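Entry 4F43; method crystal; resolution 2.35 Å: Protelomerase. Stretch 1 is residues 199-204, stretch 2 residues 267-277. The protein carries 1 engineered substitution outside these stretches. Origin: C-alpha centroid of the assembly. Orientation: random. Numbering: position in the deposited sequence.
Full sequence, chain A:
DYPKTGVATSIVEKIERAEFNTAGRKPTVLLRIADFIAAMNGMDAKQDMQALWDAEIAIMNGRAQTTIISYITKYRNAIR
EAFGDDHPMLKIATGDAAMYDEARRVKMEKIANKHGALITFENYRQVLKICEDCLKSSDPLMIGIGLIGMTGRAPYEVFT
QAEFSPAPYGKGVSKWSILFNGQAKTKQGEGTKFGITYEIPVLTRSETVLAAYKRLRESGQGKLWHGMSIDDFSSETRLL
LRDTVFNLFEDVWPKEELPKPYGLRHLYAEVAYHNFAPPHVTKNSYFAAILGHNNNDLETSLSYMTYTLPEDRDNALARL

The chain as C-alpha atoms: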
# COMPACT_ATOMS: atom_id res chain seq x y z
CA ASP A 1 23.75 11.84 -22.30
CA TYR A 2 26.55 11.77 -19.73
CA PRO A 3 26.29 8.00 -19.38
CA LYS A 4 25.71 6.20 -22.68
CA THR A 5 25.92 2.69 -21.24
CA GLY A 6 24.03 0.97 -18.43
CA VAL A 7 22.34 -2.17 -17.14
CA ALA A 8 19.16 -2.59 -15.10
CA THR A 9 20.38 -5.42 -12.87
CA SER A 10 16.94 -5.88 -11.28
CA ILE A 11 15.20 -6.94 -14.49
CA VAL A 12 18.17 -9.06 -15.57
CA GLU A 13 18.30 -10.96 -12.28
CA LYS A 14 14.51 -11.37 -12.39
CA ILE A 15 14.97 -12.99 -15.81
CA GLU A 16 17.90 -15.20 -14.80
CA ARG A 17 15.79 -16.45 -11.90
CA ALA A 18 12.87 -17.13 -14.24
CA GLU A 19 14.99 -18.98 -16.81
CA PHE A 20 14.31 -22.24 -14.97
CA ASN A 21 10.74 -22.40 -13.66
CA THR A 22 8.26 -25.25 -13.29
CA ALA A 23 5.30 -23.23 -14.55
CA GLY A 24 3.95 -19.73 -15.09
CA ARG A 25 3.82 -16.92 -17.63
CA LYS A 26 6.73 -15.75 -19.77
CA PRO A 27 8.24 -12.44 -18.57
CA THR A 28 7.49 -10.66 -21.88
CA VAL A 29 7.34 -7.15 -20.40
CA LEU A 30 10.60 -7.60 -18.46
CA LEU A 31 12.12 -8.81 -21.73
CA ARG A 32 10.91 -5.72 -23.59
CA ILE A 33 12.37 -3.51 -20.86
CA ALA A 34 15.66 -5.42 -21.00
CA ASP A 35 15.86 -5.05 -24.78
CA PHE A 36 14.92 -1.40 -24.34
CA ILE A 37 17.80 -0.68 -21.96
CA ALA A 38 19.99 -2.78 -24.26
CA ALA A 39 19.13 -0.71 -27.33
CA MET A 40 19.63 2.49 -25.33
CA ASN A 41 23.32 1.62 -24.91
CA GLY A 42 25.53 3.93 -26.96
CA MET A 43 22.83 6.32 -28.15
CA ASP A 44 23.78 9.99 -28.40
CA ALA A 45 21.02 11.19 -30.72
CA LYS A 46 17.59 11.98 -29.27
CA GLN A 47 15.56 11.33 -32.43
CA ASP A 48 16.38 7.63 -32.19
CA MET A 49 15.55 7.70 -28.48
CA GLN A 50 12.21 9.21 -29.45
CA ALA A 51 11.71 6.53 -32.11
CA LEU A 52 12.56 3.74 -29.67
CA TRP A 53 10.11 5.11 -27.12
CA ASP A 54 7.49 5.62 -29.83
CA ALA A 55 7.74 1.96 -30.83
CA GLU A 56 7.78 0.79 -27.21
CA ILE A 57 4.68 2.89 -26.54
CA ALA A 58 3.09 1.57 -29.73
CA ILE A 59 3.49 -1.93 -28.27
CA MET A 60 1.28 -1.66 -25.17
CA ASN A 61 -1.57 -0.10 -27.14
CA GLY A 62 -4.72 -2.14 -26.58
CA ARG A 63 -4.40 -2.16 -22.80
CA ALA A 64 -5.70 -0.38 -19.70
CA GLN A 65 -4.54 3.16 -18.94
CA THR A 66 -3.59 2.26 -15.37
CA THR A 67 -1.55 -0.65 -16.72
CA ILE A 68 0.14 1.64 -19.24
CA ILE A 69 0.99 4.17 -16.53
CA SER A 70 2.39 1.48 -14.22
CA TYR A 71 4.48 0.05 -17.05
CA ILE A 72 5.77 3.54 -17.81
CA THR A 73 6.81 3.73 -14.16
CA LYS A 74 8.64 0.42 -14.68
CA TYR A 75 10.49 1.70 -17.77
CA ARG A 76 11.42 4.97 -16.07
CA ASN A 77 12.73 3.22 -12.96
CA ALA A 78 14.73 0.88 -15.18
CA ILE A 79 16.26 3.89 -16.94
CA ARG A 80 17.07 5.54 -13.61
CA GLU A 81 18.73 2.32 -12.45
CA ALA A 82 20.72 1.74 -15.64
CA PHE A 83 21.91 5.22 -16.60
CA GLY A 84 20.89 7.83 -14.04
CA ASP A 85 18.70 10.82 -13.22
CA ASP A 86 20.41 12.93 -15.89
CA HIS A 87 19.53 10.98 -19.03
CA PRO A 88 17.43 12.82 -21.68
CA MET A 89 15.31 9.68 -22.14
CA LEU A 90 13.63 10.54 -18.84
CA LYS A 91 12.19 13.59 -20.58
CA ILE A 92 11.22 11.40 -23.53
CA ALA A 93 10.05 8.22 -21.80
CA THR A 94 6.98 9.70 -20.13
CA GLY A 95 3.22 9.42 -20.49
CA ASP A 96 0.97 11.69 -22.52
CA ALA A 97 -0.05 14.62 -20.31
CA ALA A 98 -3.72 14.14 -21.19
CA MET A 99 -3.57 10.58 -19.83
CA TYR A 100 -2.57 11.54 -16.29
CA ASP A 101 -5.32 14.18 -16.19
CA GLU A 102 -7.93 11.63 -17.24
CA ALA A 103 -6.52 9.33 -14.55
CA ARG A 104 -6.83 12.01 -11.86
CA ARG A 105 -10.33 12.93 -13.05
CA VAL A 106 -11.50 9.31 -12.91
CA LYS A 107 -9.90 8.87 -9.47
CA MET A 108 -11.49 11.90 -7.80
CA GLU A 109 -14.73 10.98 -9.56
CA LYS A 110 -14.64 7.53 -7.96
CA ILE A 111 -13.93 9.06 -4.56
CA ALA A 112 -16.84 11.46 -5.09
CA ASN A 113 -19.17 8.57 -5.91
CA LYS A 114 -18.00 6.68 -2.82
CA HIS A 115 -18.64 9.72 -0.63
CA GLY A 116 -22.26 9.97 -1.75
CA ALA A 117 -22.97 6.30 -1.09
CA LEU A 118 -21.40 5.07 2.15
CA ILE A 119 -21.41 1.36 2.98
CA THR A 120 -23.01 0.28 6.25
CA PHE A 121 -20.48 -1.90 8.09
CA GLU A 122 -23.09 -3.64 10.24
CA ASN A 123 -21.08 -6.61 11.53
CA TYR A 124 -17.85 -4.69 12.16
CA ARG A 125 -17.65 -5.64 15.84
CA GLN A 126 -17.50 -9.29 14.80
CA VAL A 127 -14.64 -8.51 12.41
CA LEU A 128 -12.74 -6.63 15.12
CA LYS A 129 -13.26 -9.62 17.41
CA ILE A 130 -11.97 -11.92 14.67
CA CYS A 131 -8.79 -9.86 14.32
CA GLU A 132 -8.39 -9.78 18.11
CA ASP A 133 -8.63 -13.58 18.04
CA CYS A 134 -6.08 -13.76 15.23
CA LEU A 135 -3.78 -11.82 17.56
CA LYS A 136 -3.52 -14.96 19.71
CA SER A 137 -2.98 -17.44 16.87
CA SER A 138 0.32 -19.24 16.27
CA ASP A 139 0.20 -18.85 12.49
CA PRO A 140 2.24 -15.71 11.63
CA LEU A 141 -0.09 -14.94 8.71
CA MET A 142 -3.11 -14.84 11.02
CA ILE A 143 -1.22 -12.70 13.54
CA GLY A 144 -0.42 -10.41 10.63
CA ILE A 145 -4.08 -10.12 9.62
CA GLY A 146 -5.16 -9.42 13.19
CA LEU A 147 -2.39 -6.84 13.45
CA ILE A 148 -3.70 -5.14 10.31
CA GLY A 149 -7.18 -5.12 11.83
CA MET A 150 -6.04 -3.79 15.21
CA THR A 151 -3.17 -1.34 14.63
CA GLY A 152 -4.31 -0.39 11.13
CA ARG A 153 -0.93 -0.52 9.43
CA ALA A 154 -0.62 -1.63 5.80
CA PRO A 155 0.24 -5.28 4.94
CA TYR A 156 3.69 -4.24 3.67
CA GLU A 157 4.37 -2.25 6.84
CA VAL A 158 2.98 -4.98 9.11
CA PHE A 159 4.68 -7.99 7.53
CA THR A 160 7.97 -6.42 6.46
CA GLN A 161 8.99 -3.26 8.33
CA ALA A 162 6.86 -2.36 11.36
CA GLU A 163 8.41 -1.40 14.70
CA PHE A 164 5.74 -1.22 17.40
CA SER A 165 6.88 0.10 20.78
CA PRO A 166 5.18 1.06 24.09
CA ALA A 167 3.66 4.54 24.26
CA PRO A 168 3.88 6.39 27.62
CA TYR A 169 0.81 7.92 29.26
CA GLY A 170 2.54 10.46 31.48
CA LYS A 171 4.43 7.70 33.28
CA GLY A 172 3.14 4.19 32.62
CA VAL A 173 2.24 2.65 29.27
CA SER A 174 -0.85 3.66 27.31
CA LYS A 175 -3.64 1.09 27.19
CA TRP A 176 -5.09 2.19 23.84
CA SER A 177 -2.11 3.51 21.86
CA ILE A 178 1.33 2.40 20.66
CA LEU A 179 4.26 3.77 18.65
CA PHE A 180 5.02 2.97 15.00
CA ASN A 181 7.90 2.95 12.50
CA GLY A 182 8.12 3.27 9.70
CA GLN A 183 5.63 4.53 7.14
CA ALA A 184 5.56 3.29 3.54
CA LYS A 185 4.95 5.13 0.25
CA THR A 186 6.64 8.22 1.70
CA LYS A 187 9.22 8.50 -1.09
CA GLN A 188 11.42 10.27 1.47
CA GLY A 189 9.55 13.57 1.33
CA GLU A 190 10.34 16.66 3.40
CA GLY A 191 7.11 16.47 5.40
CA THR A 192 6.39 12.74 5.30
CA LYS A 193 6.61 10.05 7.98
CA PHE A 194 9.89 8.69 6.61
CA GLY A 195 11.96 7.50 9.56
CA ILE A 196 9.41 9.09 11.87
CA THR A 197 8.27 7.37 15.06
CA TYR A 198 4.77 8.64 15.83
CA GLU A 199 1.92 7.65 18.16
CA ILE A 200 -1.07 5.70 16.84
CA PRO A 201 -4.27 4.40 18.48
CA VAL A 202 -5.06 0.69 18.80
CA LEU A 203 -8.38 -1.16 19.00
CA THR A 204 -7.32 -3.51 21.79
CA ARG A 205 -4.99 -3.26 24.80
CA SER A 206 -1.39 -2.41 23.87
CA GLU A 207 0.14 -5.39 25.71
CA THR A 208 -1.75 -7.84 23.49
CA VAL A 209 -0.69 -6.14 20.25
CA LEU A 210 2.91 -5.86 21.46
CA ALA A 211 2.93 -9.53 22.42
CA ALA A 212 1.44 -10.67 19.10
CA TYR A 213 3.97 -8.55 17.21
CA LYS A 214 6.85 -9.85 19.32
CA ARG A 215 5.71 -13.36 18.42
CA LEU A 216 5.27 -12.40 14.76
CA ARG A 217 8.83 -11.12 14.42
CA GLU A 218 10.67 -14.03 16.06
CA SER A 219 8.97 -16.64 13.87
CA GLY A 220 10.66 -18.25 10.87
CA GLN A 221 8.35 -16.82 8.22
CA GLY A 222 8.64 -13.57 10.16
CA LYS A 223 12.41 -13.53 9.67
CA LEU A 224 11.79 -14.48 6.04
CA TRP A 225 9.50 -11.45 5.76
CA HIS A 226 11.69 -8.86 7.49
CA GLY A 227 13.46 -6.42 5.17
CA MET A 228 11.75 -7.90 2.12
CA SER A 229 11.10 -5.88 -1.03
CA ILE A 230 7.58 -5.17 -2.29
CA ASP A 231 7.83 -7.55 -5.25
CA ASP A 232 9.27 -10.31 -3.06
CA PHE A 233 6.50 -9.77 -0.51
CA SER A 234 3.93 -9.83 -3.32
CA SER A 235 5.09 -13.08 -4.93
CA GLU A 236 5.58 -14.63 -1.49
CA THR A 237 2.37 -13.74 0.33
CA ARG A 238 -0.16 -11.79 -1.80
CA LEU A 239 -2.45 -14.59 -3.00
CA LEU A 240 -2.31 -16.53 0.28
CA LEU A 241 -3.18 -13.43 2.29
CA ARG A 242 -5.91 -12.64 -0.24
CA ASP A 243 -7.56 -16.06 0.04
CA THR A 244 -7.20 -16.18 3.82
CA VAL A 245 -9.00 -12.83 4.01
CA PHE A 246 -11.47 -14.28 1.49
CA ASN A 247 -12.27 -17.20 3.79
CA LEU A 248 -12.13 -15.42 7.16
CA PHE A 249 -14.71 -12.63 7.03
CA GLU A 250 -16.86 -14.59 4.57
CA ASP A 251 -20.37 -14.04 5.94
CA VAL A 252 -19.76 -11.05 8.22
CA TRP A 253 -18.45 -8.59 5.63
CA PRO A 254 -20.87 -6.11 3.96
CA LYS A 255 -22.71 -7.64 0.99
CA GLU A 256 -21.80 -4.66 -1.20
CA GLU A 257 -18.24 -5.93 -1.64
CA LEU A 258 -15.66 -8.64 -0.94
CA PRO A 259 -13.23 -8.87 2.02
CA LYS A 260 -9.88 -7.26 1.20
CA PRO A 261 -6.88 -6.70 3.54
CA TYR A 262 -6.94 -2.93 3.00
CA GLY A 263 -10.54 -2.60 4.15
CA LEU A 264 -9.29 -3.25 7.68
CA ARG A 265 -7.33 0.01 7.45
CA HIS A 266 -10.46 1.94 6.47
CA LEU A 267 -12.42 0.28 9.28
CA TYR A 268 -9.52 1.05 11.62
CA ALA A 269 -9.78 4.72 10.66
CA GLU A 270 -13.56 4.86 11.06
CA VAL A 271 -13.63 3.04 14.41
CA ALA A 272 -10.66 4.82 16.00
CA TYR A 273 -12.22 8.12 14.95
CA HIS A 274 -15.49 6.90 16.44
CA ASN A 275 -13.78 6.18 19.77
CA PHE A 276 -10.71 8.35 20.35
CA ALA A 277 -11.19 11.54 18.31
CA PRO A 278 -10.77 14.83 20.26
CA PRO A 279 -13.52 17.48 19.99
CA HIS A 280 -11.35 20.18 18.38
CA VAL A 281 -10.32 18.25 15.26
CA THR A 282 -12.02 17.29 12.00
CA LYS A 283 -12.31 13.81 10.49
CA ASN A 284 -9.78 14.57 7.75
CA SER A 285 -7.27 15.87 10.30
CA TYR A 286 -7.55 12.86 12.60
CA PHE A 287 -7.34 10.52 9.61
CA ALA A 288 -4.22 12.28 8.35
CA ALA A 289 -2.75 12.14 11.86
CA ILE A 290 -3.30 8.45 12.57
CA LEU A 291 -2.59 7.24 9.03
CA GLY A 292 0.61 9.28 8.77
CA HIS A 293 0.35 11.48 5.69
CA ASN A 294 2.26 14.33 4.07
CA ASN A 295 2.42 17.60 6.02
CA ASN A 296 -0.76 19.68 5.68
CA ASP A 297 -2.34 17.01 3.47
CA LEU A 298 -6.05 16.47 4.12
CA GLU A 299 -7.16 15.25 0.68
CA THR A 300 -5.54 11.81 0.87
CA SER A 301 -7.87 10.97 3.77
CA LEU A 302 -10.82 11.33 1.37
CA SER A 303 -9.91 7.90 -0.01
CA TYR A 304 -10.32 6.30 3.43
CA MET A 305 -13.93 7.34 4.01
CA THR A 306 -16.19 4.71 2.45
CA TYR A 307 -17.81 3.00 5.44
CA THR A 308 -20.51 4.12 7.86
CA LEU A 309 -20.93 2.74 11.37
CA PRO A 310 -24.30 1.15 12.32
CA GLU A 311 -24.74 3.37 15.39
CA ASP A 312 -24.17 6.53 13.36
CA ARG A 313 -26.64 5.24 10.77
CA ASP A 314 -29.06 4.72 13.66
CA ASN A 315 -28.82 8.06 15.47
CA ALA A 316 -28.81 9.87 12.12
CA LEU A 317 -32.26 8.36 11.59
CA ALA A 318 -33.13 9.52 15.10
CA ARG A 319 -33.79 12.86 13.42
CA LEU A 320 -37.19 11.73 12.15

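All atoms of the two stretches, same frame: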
# COMPACT_ATOMS: atom_id res chain seq x y z
N GLU A 199 2.88 8.37 17.33
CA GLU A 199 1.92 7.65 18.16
C GLU A 199 0.62 7.36 17.41
O GLU A 199 0.04 8.25 16.79
CB GLU A 199 1.64 8.42 19.45
CG GLU A 199 0.89 7.64 20.50
CD GLU A 199 0.75 8.41 21.81
OE1 GLU A 199 1.40 8.01 22.80
OE2 GLU A 199 0.00 9.41 21.84
N ILE A 200 0.17 6.12 17.49
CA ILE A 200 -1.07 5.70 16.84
C ILE A 200 -1.99 4.98 17.82
O ILE A 200 -1.52 4.33 18.75
CB ILE A 200 -0.79 4.76 15.64
CG1 ILE A 200 0.02 3.55 16.09
CG2 ILE A 200 -0.07 5.51 14.53
CD1 ILE A 200 0.22 2.51 15.01
N PRO A 201 -3.31 5.10 17.62
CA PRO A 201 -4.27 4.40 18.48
C PRO A 201 -4.38 2.92 18.10
O PRO A 201 -4.07 2.54 16.98
CB PRO A 201 -5.59 5.11 18.17
CG PRO A 201 -5.43 5.59 16.78
CD PRO A 201 -3.99 5.99 16.65
N VAL A 202 -4.82 2.10 19.05
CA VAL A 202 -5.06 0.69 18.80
C VAL A 202 -6.45 0.29 19.30
O VAL A 202 -7.01 0.94 20.19
CB VAL A 202 -4.00 -0.20 19.47
CG1 VAL A 202 -2.69 -0.11 18.71
CG2 VAL A 202 -3.81 0.18 20.92
N LEU A 203 -7.00 -0.77 18.72
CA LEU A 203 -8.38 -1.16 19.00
C LEU A 203 -8.48 -2.28 20.04
O LEU A 203 -9.56 -2.82 20.28
CB LEU A 203 -9.09 -1.55 17.70
CG LEU A 203 -9.06 -0.45 16.63
CD1 LEU A 203 -9.83 -0.86 15.40
CD2 LEU A 203 -9.59 0.86 17.20
N THR A 204 -7.35 -2.61 20.64
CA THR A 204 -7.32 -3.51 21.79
C THR A 204 -6.13 -3.12 22.66
O THR A 204 -5.29 -2.32 22.23
CB THR A 204 -7.20 -4.99 21.36
OG1 THR A 204 -7.43 -5.84 22.49
CG2 THR A 204 -5.82 -5.27 20.79
N LEU A 267 -11.64 0.57 8.08
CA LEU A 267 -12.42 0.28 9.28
C LEU A 267 -11.68 0.74 10.54
O LEU A 267 -12.29 1.23 11.48
CB LEU A 267 -12.74 -1.21 9.37
CG LEU A 267 -13.65 -1.63 10.52
CD1 LEU A 267 -14.98 -0.90 10.45
CD2 LEU A 267 -13.86 -3.14 10.51
N TYR A 268 -10.36 0.57 10.54
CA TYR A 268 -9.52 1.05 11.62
C TYR A 268 -9.68 2.56 11.78
O TYR A 268 -9.88 3.06 12.90
CB TYR A 268 -8.06 0.68 11.35
CG TYR A 268 -7.06 1.40 12.23
CD1 TYR A 268 -6.93 1.09 13.57
CD2 TYR A 268 -6.23 2.38 11.70
CE1 TYR A 268 -6.01 1.74 14.37
CE2 TYR A 268 -5.30 3.03 12.48
CZ TYR A 268 -5.20 2.71 13.82
OH TYR A 268 -4.28 3.37 14.60
N ALA A 269 -9.60 3.27 10.66
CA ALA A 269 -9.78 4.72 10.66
C ALA A 269 -11.14 5.12 11.23
O ALA A 269 -11.22 5.92 12.17
CB ALA A 269 -9.61 5.27 9.25
N GLU A 270 -12.20 4.55 10.66
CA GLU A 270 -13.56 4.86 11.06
C GLU A 270 -13.81 4.61 12.55
O GLU A 270 -14.35 5.47 13.25
CB GLU A 270 -14.55 4.04 10.23
CG GLU A 270 -15.98 4.56 10.26
CD GLU A 270 -16.20 5.71 9.29
OE1 GLU A 270 -15.22 6.12 8.62
OE2 GLU A 270 -17.34 6.20 9.19
N VAL A 271 -13.40 3.43 13.02
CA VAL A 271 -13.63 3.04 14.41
C VAL A 271 -12.81 3.88 15.39
O VAL A 271 -13.34 4.37 16.39
CB VAL A 271 -13.34 1.54 14.63
CG1 VAL A 271 -13.37 1.21 16.11
CG2 VAL A 271 -14.34 0.69 13.86
N ALA A 272 -11.52 4.05 15.10
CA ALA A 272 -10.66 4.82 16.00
C ALA A 272 -11.06 6.30 16.03
O ALA A 272 -10.86 6.98 17.04
CB ALA A 272 -9.20 4.66 15.63
N TYR A 273 -11.62 6.79 14.93
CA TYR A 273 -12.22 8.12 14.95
C TYR A 273 -13.47 8.11 15.82
O TYR A 273 -13.73 9.04 16.57
CB TYR A 273 -12.56 8.61 13.54
CG TYR A 273 -13.33 9.92 13.55
CD1 TYR A 273 -12.66 11.13 13.65
CD2 TYR A 273 -14.71 9.94 13.46
CE1 TYR A 273 -13.35 12.33 13.67
CE2 TYR A 273 -15.41 11.13 13.47
CZ TYR A 273 -14.73 12.32 13.57
OH TYR A 273 -15.42 13.51 13.58
N HIS A 274 -14.24 7.03 15.70
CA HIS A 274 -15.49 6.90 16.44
C HIS A 274 -15.26 6.83 17.95
O HIS A 274 -16.14 7.17 18.74
CB HIS A 274 -16.26 5.66 15.97
CG HIS A 274 -17.63 5.54 16.55
ND1 HIS A 274 -17.87 4.98 17.79
CD2 HIS A 274 -18.84 5.89 16.06
CE1 HIS A 274 -19.16 5.00 18.04
NE2 HIS A 274 -19.78 5.55 17.01
N ASN A 275 -14.07 6.38 18.35
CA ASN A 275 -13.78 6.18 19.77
C ASN A 275 -12.85 7.21 20.42
O ASN A 275 -13.10 7.65 21.54
CB ASN A 275 -13.23 4.77 20.01
CG ASN A 275 -14.29 3.70 19.86
OD1 ASN A 275 -15.26 3.87 19.13
ND2 ASN A 275 -14.11 2.59 20.56
N PHE A 276 -11.78 7.59 19.72
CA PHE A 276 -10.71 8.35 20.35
C PHE A 276 -10.59 9.82 19.92
O PHE A 276 -9.83 10.58 20.52
CB PHE A 276 -9.37 7.66 20.13
CG PHE A 276 -9.35 6.22 20.55
CD1 PHE A 276 -9.12 5.88 21.88
CD2 PHE A 276 -9.56 5.21 19.63
CE1 PHE A 276 -9.10 4.56 22.27
CE2 PHE A 276 -9.54 3.88 20.02
CZ PHE A 276 -9.31 3.56 21.34
N ALA A 277 -11.34 10.21 18.90
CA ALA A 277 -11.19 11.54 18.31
C ALA A 277 -11.55 12.68 19.26
O ALA A 277 -12.67 12.74 19.77
CB ALA A 277 -11.99 11.64 17.03

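The end of a β-strand, residues 199-201, and the loop that follows it lie across a helix that includes residues 267-275, with the two axes nearly perpendicular at 89° and 10.3 Å apart at closest approach. The backbones come nearest where Pro201 faces Ala272, their CA atoms 6.9 Å apart; the small methyl of alanine suits so close a passage. Helical hydrogen bonds such as Ala272 N to Tyr268 O and Phe276 N to Ala272 O set Tyr268, Ala272 and Phe276 along one side of the helix.

One hydrogen bond joins the stretches: Tyr268 OH donates to Pro201 O at a short 2.5 Å. Tyrosine is well suited here, since its long side chain carries a hydroxyl to the strand while its ring remains available for apolar contact.

The remaining contacts are mainly apolar. Pro201, whose CB points toward the helix, offers a compact ring: its CG lies 4.0 Å from Ala272 CB, and its CB 4.2 Å from Phe276 CD2. Leu203 starts out sideways, but its branched end reaches the helix. There Leu203 CD1 meets the edge of the Tyr268 ring, 3.9 Å from Tyr268 CD1, while Leu203 CD2 sits 3.9 Å from Val271 CG1 and 4.1 Å from Phe276 CE2. The CA-to-CB bond of Val202 points away, and the residue contributes backbone instead, Val202 O lying 3.7 Å from Phe276 CZ.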